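Local coordinates for protein TarM (Staphylococcus aureus subsp. aureus 21178, PDB 4X7R) that belongs to the GT-B fold glycosyltransferases of group 1 and binds uridine-5'-diphosphate and a glycan, at residues S20-R25 with A36-F41; P232-T237 with N274-V279; F300-F305 with L488-S493. The protein carries 1 engineered substitution. All coordinates share one frame; numbering follows the deposited sequence.

Contact 1 (S20-R25 with A36-F41); sequences SSMFNR and ADIVTF. With 3YW ((2S)-2,3-dihydroxypropyl 2-acetamido-2-deoxy-alpha-D-glucopyranoside), chain F.
Ile38 of the strand reaches two neighbouring side chains of the helix, Met22 and Phe23, one with each branch, and apolar contact is all that passes between them. Its longer branch sets CD1 against the Phe23 ring, 3.7 Å from Phe23 CD1; CE1 of that ring lies just as near, so the methyl sits by one ring bond, approaching obliquely. Phe23 leaves the helix pointing away from the strand, and the CD1-CE1 side of its ring comes back to it. The shorter branch, CG2 of Ile38, meets the methyl of Met22, whose CE is 4.0 Å away. A chain straight at chi2 (180°) but turned at chi3 (74°) brings that CE round to the strand. The backbones stay apart, with CA of Met22 and CA of Ile38 7.9 Å from each other, and side chains fill the interval. Strand 3-7, helix 17-31 and strand 36-40 form a beta-alpha-beta unit of the parallel, Rossmann-like N-terminal sheet, and this contact fastens its helix to its second strand.

Polar groups of the same segments turn to other partners. Arg25 forms a salt bridge with Asp226, and Ser20 OG hydrogen-bonds to uridine-5'-diphosphate. Ser21 OG, held by the carbonyl of Met18, stands 3.8 Å from O6 of 3YW.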
loop_
_atom_site.group_PDB
_atom_site.type_symbol
_atom_site.label_atom_id
_atom_site.label_comp_id
_atom_site.label_asym_id
_atom_site.label_seq_id
_atom_site.Cartn_x
_atom_site.Cartn_y
_atom_site.Cartn_z
ATOM N N SER A 20 -6.012 3.100 -0.834
ATOM C CA SER A 20 -7.394 3.231 -1.295
ATOM C C SER A 20 -8.083 4.370 -0.470
ATOM O O SER A 20 -8.658 5.266 -1.050
ATOM C CB SER A 20 -8.132 1.905 -1.096
ATOM O OG SER A 20 -9.473 1.921 -1.548
ATOM N N SER A 21 -7.934 4.383 0.872
ATOM C CA SER A 21 -8.536 5.443 1.694
ATOM C C SER A 21 -7.894 6.804 1.455
ATOM O O SER A 21 -8.581 7.811 1.530
ATOM C CB SER A 21 -8.507 5.072 3.169
ATOM O OG SER A 21 -7.241 5.286 3.768
ATOM N N MET A 22 -6.569 6.845 1.167
ATOM C CA MET A 22 -5.884 8.097 0.875
ATOM C C MET A 22 -6.414 8.699 -0.425
ATOM O O MET A 22 -6.658 9.900 -0.479
ATOM C CB MET A 22 -4.364 7.877 0.771
ATOM C CG MET A 22 -3.727 7.455 2.068
ATOM S SD MET A 22 -1.940 7.201 1.879
ATOM C CE MET A 22 -1.400 8.920 1.769
ATOM N N PHE A 23 -6.608 7.859 -1.464
ATOM C CA PHE A 23 -7.134 8.277 -2.773
ATOM C C PHE A 23 -8.560 8.846 -2.664
ATOM O O PHE A 23 -8.889 9.851 -3.320
ATOM C CB PHE A 23 -7.137 7.087 -3.756
ATOM C CG PHE A 23 -5.797 6.555 -4.221
ATOM C CD1 PHE A 23 -4.715 7.411 -4.414
ATOM C CD2 PHE A 23 -5.628 5.201 -4.511
ATOM C CE1 PHE A 23 -3.481 6.920 -4.855
ATOM C CE2 PHE A 23 -4.396 4.713 -4.957
ATOM C CZ PHE A 23 -3.333 5.578 -5.130
ATOM N N ASN A 24 -9.417 8.178 -1.861
ATOM C CA ASN A 24 -10.787 8.622 -1.675
ATOM C C ASN A 24 -10.817 9.875 -0.805
ATOM O O ASN A 24 -11.596 10.778 -1.097
ATOM C CB ASN A 24 -11.683 7.512 -1.092
ATOM C CG ASN A 24 -13.144 7.864 -1.215
ATOM O OD1 ASN A 24 -13.590 8.317 -2.264
ATOM N ND2 ASN A 24 -13.921 7.673 -0.157
ATOM N N ARG A 25 -9.941 9.955 0.219
ATOM C CA ARG A 25 -9.828 11.143 1.078
ATOM C C ARG A 25 -9.392 12.340 0.249
ATOM O O ARG A 25 -9.873 13.443 0.471
ATOM C CB ARG A 25 -8.816 10.910 2.217
ATOM C CG ARG A 25 -9.008 11.914 3.371
ATOM C CD ARG A 25 -7.895 11.930 4.391
ATOM N NE ARG A 25 -7.647 10.599 4.953
ATOM C CZ ARG A 25 -6.436 10.098 5.160
ATOM N NH1 ARG A 25 -5.360 10.800 4.840
ATOM N NH2 ARG A 25 -6.293 8.881 5.665
ATOM N N ALA A 36 -5.447 18.218 -1.550
ATOM C CA ALA A 36 -4.940 17.186 -0.661
ATOM C C ALA A 36 -4.129 16.228 -1.492
ATOM O O ALA A 36 -4.686 15.352 -2.161
ATOM C CB ALA A 36 -6.087 16.467 0.037
ATOM N N ASP A 37 -2.794 16.412 -1.465
ATOM C CA ASP A 37 -1.855 15.620 -2.259
ATOM C C ASP A 37 -1.109 14.566 -1.484
ATOM O O ASP A 37 -1.111 14.583 -0.256
ATOM C CB ASP A 37 -0.934 16.542 -3.064
ATOM C CG ASP A 37 -1.730 17.497 -3.961
ATOM O OD1 ASP A 37 -2.559 17.006 -4.770
ATOM O OD2 ASP A 37 -1.542 18.722 -3.839
ATOM N N ILE A 38 -0.514 13.600 -2.204
ATOM C CA ILE A 38 0.191 12.477 -1.591
ATOM C C ILE A 38 1.693 12.683 -1.680
ATOM O O ILE A 38 2.191 13.067 -2.734
ATOM C CB ILE A 38 -0.298 11.144 -2.211
ATOM C CG1 ILE A 38 -1.878 10.992 -1.990
ATOM C CG2 ILE A 38 0.493 9.941 -1.637
ATOM C CD1 ILE A 38 -2.568 9.760 -2.598
ATOM N N VAL A 39 2.404 12.476 -0.560
ATOM C CA VAL A 39 3.879 12.568 -0.497
ATOM C C VAL A 39 4.417 11.151 -0.259
ATOM O O VAL A 39 4.016 10.512 0.714
ATOM C CB VAL A 39 4.380 13.539 0.597
ATOM C CG1 VAL A 39 5.911 13.672 0.556
ATOM C CG2 VAL A 39 3.687 14.903 0.490
ATOM N N THR A 40 5.287 10.657 -1.161
ATOM C CA THR A 40 5.934 9.345 -1.063
ATOM C C THR A 40 7.447 9.514 -0.887
ATOM O O THR A 40 7.980 10.591 -1.167
ATOM C CB THR A 40 5.546 8.416 -2.209
ATOM O OG1 THR A 40 6.034 8.952 -3.448
ATOM C CG2 THR A 40 4.044 8.149 -2.262
ATOM N N PHE A 41 8.132 8.451 -0.398
ATOM C CA PHE A 41 9.555 8.500 -0.082
ATOM C C PHE A 41 10.381 7.400 -0.733
ATOM O O PHE A 41 11.592 7.420 -0.614
ATOM C CB PHE A 41 9.758 8.528 1.465
ATOM C CG PHE A 41 8.981 9.639 2.149
ATOM C CD1 PHE A 41 9.466 10.942 2.166
ATOM C CD2 PHE A 41 7.757 9.375 2.772
ATOM C CE1 PHE A 41 8.736 11.976 2.776
ATOM C CE2 PHE A 41 7.024 10.405 3.370
ATOM C CZ PHE A 41 7.513 11.704 3.363
HETATM O O3A 3YW F . -0.439 -1.561 7.445
HETATM C C4A 3YW F . -3.647 -0.569 5.782
HETATM C C5A 3YW F . -2.593 -1.464 6.386
HETATM O O5 3YW F . -6.379 0.664 6.475
HETATM C C6A 3YW F . -1.442 -0.678 6.966
HETATM C C5 3YW F . -7.709 0.559 5.950
HETATM C C6 3YW F . -8.106 1.947 5.508
HETATM C C4 3YW F . -8.608 -0.051 7.023
HETATM O O6 3YW F . -8.064 2.879 6.579
HETATM C C3 3YW F . -8.155 -1.487 7.265
HETATM O O4 3YW F . -9.961 -0.062 6.580
HETATM O O3 3YW F . -8.935 -2.121 8.280
HETATM O O7 3YW F . -5.855 -3.283 9.633
HETATM C C7 3YW F . -5.868 -3.704 8.481
HETATM C C8 3YW F . -5.540 -5.129 8.151
HETATM N N2 3YW F . -6.184 -2.923 7.446
HETATM C C2 3YW F . -6.664 -1.559 7.595
HETATM C C1 3YW F . -5.765 -0.572 6.829
HETATM O O1 3YW F . -4.964 -1.122 5.822
HETATM O O2 3YW F . -2.111 -2.354 5.379
#

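Contact 2 (P232-T237 with N274-V279); sequences PKMFNT and NKINGV. With SUS (2-deoxy-3,6-di-O-sulfo-2-(sulfoamino)-alpha-D-glucopyranose), chain C.
Phe235 meets its partners at the rim of its ring: both CB of Lys275 and CG2 of Ile276 lie at the edge, close to the ring plane. The closer is Ile276, whose CG2 is 3.7 Å from Phe235 CD1, while Lys275 places CB 4.0 Å from Phe235 CE1. Farther along the lysine, CD comes 4.1 Å from Phe235 CZ, and the remainder of the chain leads away from the helix segment. The torsion of Phe235 explains the reach: CG lies opposite the backbone N (chi1 -166°), which swings the ring out to residues 275 and 276. Its neighbours Phe231 and Tyr268 also pack on the aromatic side chain.

A looser apolar pair continues the seam, Met234 CE standing 4.3 Å from Ile276 CD1. Ile276 serves both helix residues by dividing its branches: a chi1 of 60° leaves CG2 on the backbone N side, facing the Phe235 edge, while CG1 carries CD1 toward the methionine.

From the same helix Lys233 extends to SUS, where its NZ donates a hydrogen bond of 2.8 Å to O2S; NZ also forms a salt bridge with IDS. Thus short helix 231-235 has one residue in the glycan pocket while the next two pack on the connection leading into strand 278-281, within the parallel alpha/beta N-terminal domain of a GT-B protein.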
loop_
_atom_site.group_PDB
_atom_site.type_symbol
_atom_site.label_atom_id
_atom_site.label_comp_id
_atom_site.label_asym_id
_atom_site.label_seq_id
_atom_site.Cartn_x
_atom_site.Cartn_y
_atom_site.Cartn_z
ATOM N N PRO A 232 8.141 9.370 11.794
ATOM C CA PRO A 232 9.321 10.212 12.132
ATOM C C PRO A 232 9.681 11.283 11.103
ATOM O O PRO A 232 10.158 12.331 11.504
ATOM C CB PRO A 232 10.464 9.197 12.299
ATOM C CG PRO A 232 9.757 7.886 12.642
ATOM C CD PRO A 232 8.507 7.929 11.797
ATOM N N LYS A 233 9.418 11.058 9.803
ATOM C CA LYS A 233 9.687 12.085 8.768
ATOM C C LYS A 233 8.895 13.339 9.025
ATOM O O LYS A 233 9.477 14.429 8.993
ATOM C CB LYS A 233 9.447 11.563 7.351
ATOM C CG LYS A 233 10.338 10.377 7.025
ATOM C CD LYS A 233 9.888 9.688 5.783
ATOM C CE LYS A 233 10.900 8.658 5.371
ATOM N NZ LYS A 233 10.532 7.311 5.862
ATOM N N MET A 234 7.579 13.187 9.343
ATOM C CA MET A 234 6.707 14.314 9.649
ATOM C C MET A 234 7.055 14.865 11.034
ATOM O O MET A 234 7.185 16.080 11.194
ATOM C CB MET A 234 5.209 13.897 9.617
ATOM C CG MET A 234 4.230 15.043 9.995
ATOM S SD MET A 234 2.521 14.507 10.217
ATOM C CE MET A 234 2.650 13.532 11.737
ATOM N N PHE A 235 7.134 13.980 12.034
ATOM C CA PHE A 235 7.398 14.357 13.419
ATOM C C PHE A 235 8.674 15.218 13.603
ATOM O O PHE A 235 8.623 16.220 14.305
ATOM C CB PHE A 235 7.422 13.117 14.333
ATOM C CG PHE A 235 7.362 13.448 15.813
ATOM C CD1 PHE A 235 6.252 14.096 16.358
ATOM C CD2 PHE A 235 8.405 13.103 16.662
ATOM C CE1 PHE A 235 6.201 14.413 17.721
ATOM C CE2 PHE A 235 8.339 13.394 18.035
ATOM C CZ PHE A 235 7.236 14.047 18.553
ATOM N N ASN A 236 9.788 14.834 12.966
ATOM C CA ASN A 236 11.081 15.526 13.094
ATOM C C ASN A 236 11.223 16.861 12.330
ATOM O O ASN A 236 12.253 17.519 12.491
ATOM C CB ASN A 236 12.228 14.586 12.725
ATOM C CG ASN A 236 12.351 13.358 13.595
ATOM O OD1 ASN A 236 11.813 13.269 14.689
ATOM N ND2 ASN A 236 13.070 12.371 13.120
ATOM N N THR A 237 10.243 17.259 11.483
ATOM C CA THR A 237 10.395 18.545 10.765
ATOM C C THR A 237 10.393 19.722 11.758
ATOM O O THR A 237 9.841 19.604 12.851
ATOM C CB THR A 237 9.365 18.770 9.644
ATOM O OG1 THR A 237 8.127 19.161 10.219
ATOM C CG2 THR A 237 9.196 17.601 8.712
ATOM N N ASN A 274 0.073 13.880 21.981
ATOM C CA ASN A 274 -0.015 15.172 22.659
ATOM C C ASN A 274 0.965 16.213 22.138
ATOM O O ASN A 274 0.794 17.388 22.429
ATOM C CB ASN A 274 0.097 15.003 24.172
ATOM C CG ASN A 274 -1.128 14.401 24.806
ATOM O OD1 ASN A 274 -2.107 14.047 24.144
ATOM N ND2 ASN A 274 -1.101 14.274 26.114
ATOM N N LYS A 275 1.961 15.794 21.356
ATOM C CA LYS A 275 2.983 16.687 20.800
ATOM C C LYS A 275 2.647 17.156 19.376
ATOM O O LYS A 275 3.388 17.960 18.833
ATOM C CB LYS A 275 4.372 16.024 20.858
ATOM C CG LYS A 275 4.844 15.735 22.283
ATOM C CD LYS A 275 6.285 15.262 22.317
ATOM C CE LYS A 275 6.716 14.853 23.706
ATOM N NZ LYS A 275 6.115 13.547 24.117
ATOM N N ILE A 276 1.530 16.668 18.774
ATOM C CA ILE A 276 1.096 17.042 17.416
ATOM C C ILE A 276 -0.364 17.518 17.461
ATOM O O ILE A 276 -0.938 17.625 18.554
ATOM C CB ILE A 276 1.370 15.927 16.344
ATOM C CG1 ILE A 276 0.637 14.600 16.664
ATOM C CG2 ILE A 276 2.899 15.710 16.135
ATOM C CD1 ILE A 276 0.556 13.602 15.531
ATOM N N ASN A 277 -0.980 17.796 16.301
ATOM C CA ASN A 277 -2.363 18.262 16.347
ATOM C C ASN A 277 -3.370 17.154 16.654
ATOM O O ASN A 277 -4.437 17.435 17.198
ATOM C CB ASN A 277 -2.726 19.086 15.115
ATOM C CG ASN A 277 -1.836 20.271 14.922
ATOM O OD1 ASN A 277 -0.680 20.136 14.535
ATOM N ND2 ASN A 277 -2.372 21.455 15.178
ATOM N N GLY A 278 -3.001 15.902 16.397
ATOM C CA GLY A 278 -3.893 14.801 16.683
ATOM C C GLY A 278 -3.543 13.482 16.040
ATOM O O GLY A 278 -2.910 13.425 14.983
ATOM N N VAL A 279 -3.966 12.408 16.701
ATOM C CA VAL A 279 -3.808 11.051 16.199
ATOM C C VAL A 279 -5.226 10.541 15.950
ATOM O O VAL A 279 -6.080 10.560 16.847
ATOM C CB VAL A 279 -2.951 10.179 17.138
ATOM C CG1 VAL A 279 -3.054 8.689 16.776
ATOM C CG2 VAL A 279 -1.487 10.649 17.098
HETATM N N2 SUS C . 11.202 3.865 4.684
HETATM C C1 SUS C . 11.999 1.561 4.339
HETATM S S1 SUS C . 11.576 4.891 3.299
HETATM C C2 SUS C . 10.830 2.520 4.209
HETATM S S2 SUS C . 9.325 -2.637 1.845
HETATM C C3 SUS C . 9.608 1.972 4.978
HETATM O O3 SUS C . 8.457 2.818 4.777
HETATM S S3 SUS C . 7.894 3.587 5.971
HETATM C C4 SUS C . 9.268 0.525 4.597
HETATM O O4 SUS C . 8.306 0.101 5.543
HETATM C C5 SUS C . 10.555 -0.373 4.655
HETATM O O5 SUS C . 11.614 0.243 3.864
HETATM C C6 SUS C . 10.379 -1.753 4.027
HETATM O O6 SUS C . 9.988 -1.556 2.680
HETATM O O1S SUS C . 10.297 5.135 2.502
HETATM O O2S SUS C . 12.148 6.183 3.863
HETATM O O3S SUS C . 12.603 4.213 2.394
HETATM O O4S SUS C . 8.824 -1.991 0.549
HETATM O O5S SUS C . 10.356 -3.729 1.551
HETATM O O6S SUS C . 8.135 -3.233 2.605
HETATM O O7S SUS C . 7.561 2.564 7.039
HETATM O O8S SUS C . 6.624 4.350 5.593
HETATM O O9S SUS C . 8.932 4.566 6.507
#

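Contact 3 (F300-F305 with L488-S493); sequences FTISNF and LNLFNS. With 3YW ((2S)-2,3-dihydroxypropyl 2-acetamido-2-deoxy-alpha-D-glucopyranoside), chain F.
The strand end and the last helical turns keep their backbones well apart, CA of Phe300 and CA of Leu490 being 9.2 Å from each other, and side chains bridge the interval. Leu490 carries the contact with both methyls. CD2 sits over one face of the Phe300 ring, 3.7 Å from the ring centroid and only 4° off the normal; all six ring carbons are nearly equidistant from it, which identifies a centred CH-pi contact. CD1 of Leu490 meets Ile302 tip to tip, 3.9 Å from Ile302 CD1. The phenyl torsion, with CG beside the backbone N (chi1 -56°), turns the ring toward the helix.

Beyond this seam the first segment runs on to 3YW. Asn304 ND2 gives a weak hydrogen bond of 2.9 Å to O6 of 3YW, at an N-H to acceptor angle of 147°, and that O6 in turn makes a weak one to Asn304 OD1. Gln405 bonds both the backbone N of Asn304 and Ser303 OG.

The atoms that meet across the two segments are all carbon, implying that C-terminal helix 480-492 is held here to the end of strand 299-301 and the residue after it by dispersion and the CH-pi contact.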
loop_
_atom_site.group_PDB
_atom_site.type_symbol
_atom_site.label_atom_id
_atom_site.label_comp_id
_atom_site.label_asym_id
_atom_site.label_seq_id
_atom_site.Cartn_x
_atom_site.Cartn_y
_atom_site.Cartn_z
ATOM N N PHE A 300 -8.533 11.078 18.243
ATOM C CA PHE A 300 -9.813 11.444 17.665
ATOM C C PHE A 300 -10.312 10.344 16.764
ATOM O O PHE A 300 -9.512 9.702 16.093
ATOM C CB PHE A 300 -9.671 12.777 16.874
ATOM C CG PHE A 300 -9.115 13.915 17.703
ATOM C CD1 PHE A 300 -9.916 14.581 18.630
ATOM C CD2 PHE A 300 -7.780 14.305 17.580
ATOM C CE1 PHE A 300 -9.402 15.638 19.390
ATOM C CE2 PHE A 300 -7.267 15.362 18.337
ATOM C CZ PHE A 300 -8.074 16.013 19.245
ATOM N N THR A 301 -11.620 10.072 16.802
ATOM C CA THR A 301 -12.203 9.067 15.935
ATOM C C THR A 301 -12.709 9.753 14.688
ATOM O O THR A 301 -13.504 10.692 14.779
ATOM C CB THR A 301 -13.346 8.310 16.623
ATOM O OG1 THR A 301 -12.816 7.534 17.696
ATOM C CG2 THR A 301 -14.111 7.401 15.646
ATOM N N ILE A 302 -12.216 9.327 13.526
ATOM C CA ILE A 302 -12.740 9.813 12.251
ATOM C C ILE A 302 -12.759 8.595 11.335
ATOM O O ILE A 302 -11.707 8.080 11.012
ATOM C CB ILE A 302 -11.979 11.033 11.602
ATOM C CG1 ILE A 302 -11.769 12.201 12.567
ATOM C CG2 ILE A 302 -12.702 11.508 10.319
ATOM C CD1 ILE A 302 -10.999 13.400 11.963
ATOM N N SER A 303 -13.927 8.146 10.920
ATOM C CA SER A 303 -14.095 7.027 9.980
ATOM C C SER A 303 -13.420 7.353 8.647
ATOM O O SER A 303 -13.320 8.526 8.278
ATOM C CB SER A 303 -15.582 6.834 9.669
ATOM O OG SER A 303 -15.799 5.920 8.601
ATOM N N ASN A 304 -13.062 6.309 7.881
ATOM C CA ASN A 304 -12.614 6.513 6.504
ATOM C C ASN A 304 -13.823 7.072 5.766
ATOM O O ASN A 304 -14.972 6.716 6.103
ATOM C CB ASN A 304 -12.312 5.177 5.821
ATOM C CG ASN A 304 -10.969 4.612 6.137
ATOM O OD1 ASN A 304 -9.963 5.309 6.043
ATOM N ND2 ASN A 304 -10.941 3.349 6.559
ATOM N N PHE A 305 -13.574 7.901 4.728
ATOM C CA PHE A 305 -14.653 8.378 3.881
ATOM C C PHE A 305 -15.174 7.156 3.125
ATOM O O PHE A 305 -14.409 6.231 2.837
ATOM C CB PHE A 305 -14.141 9.406 2.873
ATOM C CG PHE A 305 -14.023 10.827 3.374
ATOM C CD1 PHE A 305 -15.158 11.624 3.540
ATOM C CD2 PHE A 305 -12.774 11.379 3.655
ATOM C CE1 PHE A 305 -15.041 12.965 3.941
ATOM C CE2 PHE A 305 -12.659 12.714 4.063
ATOM C CZ PHE A 305 -13.795 13.503 4.185
ATOM N N LEU A 488 -12.472 19.128 9.465
ATOM C CA LEU A 488 -12.517 20.609 9.495
ATOM C C LEU A 488 -12.509 21.167 10.932
ATOM O O LEU A 488 -11.850 22.167 11.192
ATOM C CB LEU A 488 -13.705 21.168 8.666
ATOM C CG LEU A 488 -13.557 21.038 7.139
ATOM C CD1 LEU A 488 -14.730 21.691 6.407
ATOM C CD2 LEU A 488 -12.284 21.729 6.635
ATOM N N ASN A 489 -13.179 20.477 11.856
ATOM C CA ASN A 489 -13.200 20.802 13.283
ATOM C C ASN A 489 -11.753 20.850 13.860
ATOM O O ASN A 489 -11.427 21.775 14.599
ATOM C CB ASN A 489 -14.044 19.764 14.030
ATOM C CG ASN A 489 -14.165 20.027 15.509
ATOM O OD1 ASN A 489 -14.526 21.122 15.941
ATOM N ND2 ASN A 489 -13.814 19.038 16.307
ATOM N N LEU A 490 -10.893 19.886 13.474
ATOM C CA LEU A 490 -9.472 19.819 13.870
ATOM C C LEU A 490 -8.633 20.885 13.176
ATOM O O LEU A 490 -7.858 21.576 13.842
ATOM C CB LEU A 490 -8.866 18.428 13.582
ATOM C CG LEU A 490 -9.460 17.263 14.342
ATOM C CD1 LEU A 490 -8.802 15.948 13.925
ATOM C CD2 LEU A 490 -9.364 17.474 15.879
ATOM N N PHE A 491 -8.767 21.018 11.839
ATOM C CA PHE A 491 -8.001 21.991 11.061
ATOM C C PHE A 491 -8.277 23.443 11.469
ATOM O O PHE A 491 -7.413 24.293 11.264
ATOM C CB PHE A 491 -8.270 21.846 9.544
ATOM C CG PHE A 491 -8.071 20.499 8.878
ATOM C CD1 PHE A 491 -7.231 19.541 9.436
ATOM C CD2 PHE A 491 -8.709 20.200 7.675
ATOM C CE1 PHE A 491 -7.029 18.313 8.799
ATOM C CE2 PHE A 491 -8.500 18.969 7.040
ATOM C CZ PHE A 491 -7.634 18.054 7.585
ATOM N N ASN A 492 -9.455 23.719 12.047
ATOM C CA ASN A 492 -9.905 25.075 12.448
ATOM C C ASN A 492 -9.763 25.441 13.941
ATOM O O ASN A 492 -9.913 26.619 14.282
ATOM C CB ASN A 492 -11.342 25.343 11.946
ATOM C CG ASN A 492 -11.443 25.440 10.440
ATOM O OD1 ASN A 492 -10.554 25.946 9.756
ATOM N ND2 ASN A 492 -12.529 24.959 9.883
ATOM N N SER A 493 -9.455 24.455 14.821
ATOM C CA SER A 493 -9.291 24.688 16.264
ATOM C C SER A 493 -8.066 25.547 16.592
ATOM O O SER A 493 -8.063 26.234 17.613
ATOM C CB SER A 493 -9.221 23.369 17.023
ATOM O OG SER A 493 -8.032 22.680 16.698
HETATM O O3A 3YW F . -0.439 -1.561 7.445
HETATM C C4A 3YW F . -3.647 -0.569 5.782
HETATM C C5A 3YW F . -2.593 -1.464 6.386
HETATM O O5 3YW F . -6.379 0.664 6.475
HETATM C C6A 3YW F . -1.442 -0.678 6.966
HETATM C C5 3YW F . -7.709 0.559 5.950
HETATM C C6 3YW F . -8.106 1.947 5.508
HETATM C C4 3YW F . -8.608 -0.051 7.023
HETATM O O6 3YW F . -8.064 2.879 6.579
HETATM C C3 3YW F . -8.155 -1.487 7.265
HETATM O O4 3YW F . -9.961 -0.062 6.580
HETATM O O3 3YW F . -8.935 -2.121 8.280
HETATM O O7 3YW F . -5.855 -3.283 9.633
HETATM C C7 3YW F . -5.868 -3.704 8.481
HETATM C C8 3YW F . -5.540 -5.129 8.151
HETATM N N2 3YW F . -6.184 -2.923 7.446
HETATM C C2 3YW F . -6.664 -1.559 7.595
HETATM C C1 3YW F . -5.765 -0.572 6.829
HETATM O O1 3YW F . -4.964 -1.122 5.822
HETATM O O2 3YW F . -2.111 -2.354 5.379
#

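From the N terminus, contact 1 closes a short loop of ten residues between helix 17-31 and strand 36-40. Contact 2 follows later, closing a loop of 36 residues from helix 231-235 to the start of strand 278-281. Contact 3 spans 182 residues, returning helix 480-492 to edge strand 299-301. The three loops run in series, neither nesting nor crossing, yet all reach the same seven-stranded parallel sheet. Contacts 2 and 3 meet through neighbouring strands, where Val279 O is 2.9 Å from Phe300 N. Phe41 of contact 1 packs on Lys233 of contact 2. Contacts 1 and 3 converge on 3YW, through Ser21 and Asn304.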